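Local coordinates for sulfonate ABC transporter, periplasmic sulfonate-binding protein SsuA (Methylobacillus flagellatus, PDB 3UIF) that probably binds sulfonates or related sulfate esters in the periplasm and delivers them to an ABC transporter for import, at residues P87-N100 against K199-V211. Numbering follows the deposited sequence.
Sequences PTVQLVAPWGTTSN and KLMGGVWARNDFV
In the first lobe of what is probably a two-lobed periplasmic binding-protein fold, strand 89-94 runs antiparallel to strand 202-207, Q90 and A206 exchanging two backbone hydrogen bonds. A classic beta bulge interrupts the pairing where V92 and A93 both face V204: V92 N donates to V204 O at 2.9 Å, A93 N adds only a weak bond to the same oxygen, and V204 N returns one to A93 O. On the face carrying L91 and W205, L91 CB sits over the six-membered ring of the indole, 3.8 Å from its centroid and 10° off the normal, while L91 CD1 lies above the same face nearer the rim.

Beyond the bulge, 95-100 and 199-202 continue side by side as crossovers toward the second lobe, consistent with the hinge of type II periplasmic binding proteins. Here W95 N binds G202 O at 2.8 Å. CG of W95 lies between its backbone N and carbonyl carbon (chi1 67°), which lays the indole over the glycine backbone, G202 CA 3.9 Å from the centroid of its five-membered ring; a side chain on G203 would clash with A93 O. Without the indole, as with an alanine here, G202 and G203 would probably lose their aromatic cover and a gap would open beside I73 and Y225. T98 N then bonds L200 O, and K199 NZ, salt-bridged to D262, reaches weakly at 3.0 Å to N100 OD1, which T191 OG1 also hydrogen-bonds.

At the other end, where helix 208-213 begins, N208 N donates to T88 O. Q90 NE2 donates a 2.8 Å hydrogen bond to N208 OD1 from above the N208 carbonyl plane, the two amides turned 38° apart, and N306 holds Q90 OE1.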
loop_
_atom_site.group_PDB
_atom_site.type_symbol
_atom_site.label_atom_id
_atom_site.label_comp_id
_atom_site.label_asym_id
_atom_site.label_seq_id
_atom_site.Cartn_x
_atom_site.Cartn_y
_atom_site.Cartn_z
ATOM N N PRO A 87 -16.139 -10.945 -8.527
ATOM C CA PRO A 87 -15.497 -11.349 -7.267
ATOM C C PRO A 87 -14.448 -12.448 -7.529
ATOM O O PRO A 87 -14.789 -13.539 -7.996
ATOM C CB PRO A 87 -16.677 -11.891 -6.431
ATOM C CG PRO A 87 -17.887 -11.262 -7.021
ATOM C CD PRO A 87 -17.598 -11.152 -8.489
ATOM N N THR A 88 -13.182 -12.163 -7.260
ATOM C CA THR A 88 -12.125 -13.112 -7.622
ATOM C C THR A 88 -11.154 -13.369 -6.476
ATOM O O THR A 88 -10.615 -14.466 -6.343
ATOM C CB THR A 88 -11.347 -12.646 -8.883
ATOM O OG1 THR A 88 -12.251 -12.478 -9.994
ATOM C CG2 THR A 88 -10.240 -13.644 -9.259
ATOM N N VAL A 89 -10.971 -12.357 -5.636
ATOM C CA VAL A 89 -9.829 -12.280 -4.733
ATOM C C VAL A 89 -10.215 -11.659 -3.377
ATOM O O VAL A 89 -11.110 -10.811 -3.313
ATOM C CB VAL A 89 -8.681 -11.550 -5.476
ATOM C CG1 VAL A 89 -8.095 -10.384 -4.700
ATOM C CG2 VAL A 89 -7.624 -12.540 -5.924
ATOM N N GLN A 90 -9.548 -12.114 -2.316
ATOM C CA GLN A 90 -9.834 -11.762 -0.911
ATOM C C GLN A 90 -8.583 -11.252 -0.226
ATOM O O GLN A 90 -7.495 -11.792 -0.458
ATOM C CB GLN A 90 -10.141 -13.020 -0.123
ATOM C CG GLN A 90 -11.564 -13.350 0.162
ATOM C CD GLN A 90 -11.669 -14.828 0.494
ATOM O OE1 GLN A 90 -11.346 -15.252 1.605
ATOM N NE2 GLN A 90 -12.107 -15.632 -0.484
ATOM N N LEU A 91 -8.734 -10.282 0.673
ATOM C CA LEU A 91 -7.630 -9.881 1.540
ATOM C C LEU A 91 -7.562 -10.834 2.746
ATOM O O LEU A 91 -8.484 -10.844 3.581
ATOM C CB LEU A 91 -7.787 -8.428 2.000
ATOM C CG LEU A 91 -6.680 -7.867 2.900
ATOM C CD1 LEU A 91 -5.343 -7.788 2.167
ATOM C CD2 LEU A 91 -7.085 -6.492 3.399
ATOM N N VAL A 92 -6.482 -11.629 2.823
ATOM C CA VAL A 92 -6.295 -12.604 3.919
ATOM C C VAL A 92 -5.232 -12.192 4.943
ATOM O O VAL A 92 -5.113 -12.822 5.998
ATOM C CB VAL A 92 -6.007 -14.033 3.419
ATOM C CG1 VAL A 92 -7.221 -14.606 2.682
ATOM C CG2 VAL A 92 -4.739 -14.076 2.566
ATOM N N ALA A 93 -4.466 -11.150 4.617
ATOM C CA ALA A 93 -3.513 -10.529 5.541
ATOM C C ALA A 93 -3.180 -9.094 5.097
ATOM O O ALA A 93 -2.420 -8.896 4.133
ATOM C CB ALA A 93 -2.240 -11.367 5.662
ATOM N N PRO A 94 -3.769 -8.092 5.782
ATOM C CA PRO A 94 -3.455 -6.696 5.524
ATOM C C PRO A 94 -2.008 -6.438 5.926
ATOM O O PRO A 94 -1.577 -6.937 6.971
ATOM C CB PRO A 94 -4.413 -5.932 6.449
ATOM C CG PRO A 94 -5.481 -6.899 6.821
ATOM C CD PRO A 94 -4.789 -8.226 6.836
ATOM N N TRP A 95 -1.267 -5.689 5.105
ATOM C CA TRP A 95 0.132 -5.432 5.400
ATOM C C TRP A 95 0.365 -4.171 6.218
ATOM O O TRP A 95 1.504 -3.789 6.494
ATOM C CB TRP A 95 0.969 -5.459 4.122
ATOM C CG TRP A 95 0.708 -4.356 3.110
ATOM C CD1 TRP A 95 0.067 -3.130 3.313
ATOM C CD2 TRP A 95 1.122 -4.332 1.699
ATOM N NE1 TRP A 95 0.048 -2.390 2.163
ATOM C CE2 TRP A 95 0.671 -3.036 1.160
ATOM C CE3 TRP A 95 1.808 -5.216 0.857
ATOM C CZ2 TRP A 95 0.888 -2.669 -0.171
ATOM C CZ3 TRP A 95 2.028 -4.829 -0.477
ATOM C CH2 TRP A 95 1.576 -3.583 -0.974
ATOM N N GLY A 96 -0.720 -3.520 6.616
ATOM C CA GLY A 96 -0.643 -2.290 7.365
ATOM C C GLY A 96 -0.829 -1.083 6.469
ATOM O O GLY A 96 -1.622 -1.103 5.504
ATOM N N THR A 97 -0.109 -0.017 6.778
ATOM C CA THR A 97 -0.252 1.174 5.982
ATOM C C THR A 97 1.026 1.396 5.251
ATOM O O THR A 97 2.097 1.551 5.838
ATOM C CB THR A 97 -0.662 2.412 6.794
ATOM O OG1 THR A 97 0.028 2.406 8.049
ATOM C CG2 THR A 97 -2.169 2.413 7.036
ATOM N N THR A 98 0.917 1.391 3.938
ATOM C CA THR A 98 2.112 1.358 3.150
ATOM C C THR A 98 2.762 2.751 2.962
ATOM O O THR A 98 3.981 2.871 3.102
ATOM C CB THR A 98 1.924 0.466 1.890
ATOM O OG1 THR A 98 3.187 0.235 1.259
ATOM C CG2 THR A 98 0.930 1.029 0.909
ATOM N N SER A 99 1.955 3.801 2.735
ATOM C CA SER A 99 2.499 5.132 2.440
ATOM C C SER A 99 1.672 6.310 2.939
ATOM O O SER A 99 0.434 6.292 2.873
ATOM C CB SER A 99 2.638 5.308 0.921
ATOM O OG SER A 99 2.901 4.075 0.278
ATOM N N ASN A 100 2.355 7.356 3.392
ATOM C CA ASN A 100 1.722 8.655 3.530
ATOM C C ASN A 100 1.654 9.363 2.167
ATOM O O ASN A 100 2.300 8.943 1.191
ATOM C CB ASN A 100 2.464 9.535 4.553
ATOM C CG ASN A 100 2.352 9.009 5.974
ATOM O OD1 ASN A 100 1.272 9.018 6.584
ATOM N ND2 ASN A 100 3.477 8.552 6.517
ATOM N N LYS A 199 -4.258 6.786 4.560
ATOM C CA LYS A 199 -3.007 6.169 4.190
ATOM C C LYS A 199 -3.254 5.018 3.226
ATOM O O LYS A 199 -4.337 4.431 3.219
ATOM C CB LYS A 199 -2.321 5.650 5.440
ATOM C CG LYS A 199 -1.451 6.669 6.148
ATOM C CD LYS A 199 -1.321 6.283 7.618
ATOM C CE LYS A 199 -0.657 7.382 8.425
ATOM N NZ LYS A 199 0.735 6.934 8.633
ATOM N N LEU A 200 -2.246 4.694 2.429
ATOM C CA LEU A 200 -2.334 3.568 1.478
ATOM C C LEU A 200 -2.262 2.195 2.171
ATOM O O LEU A 200 -1.548 2.007 3.170
ATOM C CB LEU A 200 -1.253 3.688 0.388
ATOM C CG LEU A 200 -1.589 4.631 -0.776
ATOM C CD1 LEU A 200 -2.453 5.810 -0.335
ATOM C CD2 LEU A 200 -0.351 5.130 -1.481
HETATM N N MSE A 201 -3.020 1.245 1.634
HETATM C CA MSE A 201 -3.135 -0.088 2.243
HETATM C C MSE A 201 -2.898 -1.216 1.239
HETATM O O MSE A 201 -2.380 -0.990 0.141
HETATM C CB MSE A 201 -4.496 -0.176 2.926
HETATM C CG MSE A 201 -4.619 0.873 4.029
HETATM SE SE MSE A 201 -5.974 0.311 5.348
HETATM C CE MSE A 201 -5.936 1.868 6.556
ATOM N N GLY A 202 -3.270 -2.436 1.626
ATOM C CA GLY A 202 -3.075 -3.636 0.821
ATOM C C GLY A 202 -2.549 -4.778 1.664
ATOM O O GLY A 202 -2.717 -4.817 2.887
ATOM N N GLY A 203 -1.886 -5.717 1.013
ATOM C CA GLY A 203 -1.403 -6.891 1.706
ATOM C C GLY A 203 -1.496 -8.133 0.857
ATOM O O GLY A 203 -1.289 -8.081 -0.356
ATOM N N VAL A 204 -1.828 -9.242 1.515
ATOM C CA VAL A 204 -1.809 -10.559 0.910
ATOM C C VAL A 204 -3.193 -10.918 0.436
ATOM O O VAL A 204 -4.118 -11.081 1.237
ATOM C CB VAL A 204 -1.301 -11.632 1.884
ATOM C CG1 VAL A 204 -1.321 -12.998 1.226
ATOM C CG2 VAL A 204 0.104 -11.303 2.376
ATOM N N TRP A 205 -3.322 -11.025 -0.879
ATOM C CA TRP A 205 -4.588 -11.337 -1.530
ATOM C C TRP A 205 -4.617 -12.766 -2.020
ATOM O O TRP A 205 -3.638 -13.279 -2.574
ATOM C CB TRP A 205 -4.853 -10.345 -2.671
ATOM C CG TRP A 205 -5.039 -8.927 -2.186
ATOM C CD1 TRP A 205 -4.052 -7.982 -1.905
ATOM C CD2 TRP A 205 -6.304 -8.243 -1.911
ATOM N NE1 TRP A 205 -4.611 -6.801 -1.481
ATOM C CE2 TRP A 205 -5.954 -6.891 -1.464
ATOM C CE3 TRP A 205 -7.647 -8.603 -1.984
ATOM C CZ2 TRP A 205 -6.919 -5.962 -1.114
ATOM C CZ3 TRP A 205 -8.615 -7.655 -1.627
ATOM C CH2 TRP A 205 -8.254 -6.368 -1.193
ATOM N N ALA A 206 -5.743 -13.427 -1.806
ATOM C CA ALA A 206 -5.885 -14.824 -2.170
ATOM C C ALA A 206 -7.016 -15.021 -3.164
ATOM O O ALA A 206 -8.079 -14.387 -3.048
ATOM C CB ALA A 206 -6.127 -15.657 -0.935
ATOM N N ARG A 207 -6.779 -15.903 -4.140
ATOM C CA ARG A 207 -7.808 -16.320 -5.082
ATOM C C ARG A 207 -8.950 -17.038 -4.336
ATOM O O ARG A 207 -8.719 -17.972 -3.580
ATOM C CB ARG A 207 -7.188 -17.185 -6.175
ATOM C CG ARG A 207 -8.056 -17.366 -7.407
ATOM C CD ARG A 207 -7.263 -17.907 -8.590
ATOM N NE ARG A 207 -6.321 -18.953 -8.193
ATOM C CZ ARG A 207 -6.618 -20.240 -8.009
ATOM N NH1 ARG A 207 -7.851 -20.709 -8.186
ATOM N NH2 ARG A 207 -5.662 -21.068 -7.634
ATOM N N ASN A 208 -10.177 -16.559 -4.527
ATOM C CA ASN A 208 -11.332 -17.020 -3.759
ATOM C C ASN A 208 -11.491 -18.534 -3.786
ATOM O O ASN A 208 -11.695 -19.162 -2.744
ATOM C CB ASN A 208 -12.605 -16.310 -4.227
ATOM C CG ASN A 208 -12.662 -14.843 -3.783
ATOM O OD1 ASN A 208 -11.870 -14.383 -2.956
ATOM N ND2 ASN A 208 -13.616 -14.104 -4.337
ATOM N N ASP A 209 -11.369 -19.096 -4.989
ATOM C CA ASP A 209 -11.396 -20.532 -5.234
ATOM C C ASP A 209 -10.259 -21.275 -4.554
ATOM O O ASP A 209 -10.404 -22.446 -4.201
ATOM C CB ASP A 209 -11.269 -20.805 -6.730
ATOM C CG ASP A 209 -12.564 -20.629 -7.475
ATOM O OD1 ASP A 209 -12.532 -20.769 -8.721
ATOM O OD2 ASP A 209 -13.605 -20.361 -6.827
ATOM N N PHE A 210 -9.111 -20.616 -4.417
ATOM C CA PHE A 210 -7.992 -21.253 -3.747
ATOM C C PHE A 210 -8.259 -21.432 -2.253
ATOM O O PHE A 210 -7.964 -22.488 -1.682
ATOM C CB PHE A 210 -6.678 -20.508 -3.948
ATOM C CG PHE A 210 -5.527 -21.230 -3.346
ATOM C CD1 PHE A 210 -4.839 -22.193 -4.083
ATOM C CD2 PHE A 210 -5.192 -21.032 -2.008
ATOM C CE1 PHE A 210 -3.804 -22.912 -3.503
ATOM C CE2 PHE A 210 -4.166 -21.751 -1.431
ATOM C CZ PHE A 210 -3.464 -22.683 -2.181
ATOM N N VAL A 211 -8.803 -20.390 -1.638
ATOM C CA VAL A 211 -9.150 -20.379 -0.227
ATOM C C VAL A 211 -10.215 -21.425 0.068
ATOM O O VAL A 211 -10.040 -22.256 0.964
ATOM C CB VAL A 211 -9.669 -18.986 0.181
ATOM C CG1 VAL A 211 -10.185 -18.981 1.614
ATOM C CG2 VAL A 211 -8.569 -17.948 -0.018
HETATM O O HOH W 1 -11.289 -17.200 -7.413
HETATM O O HOH W 2 -14.061 -11.207 -3.465
#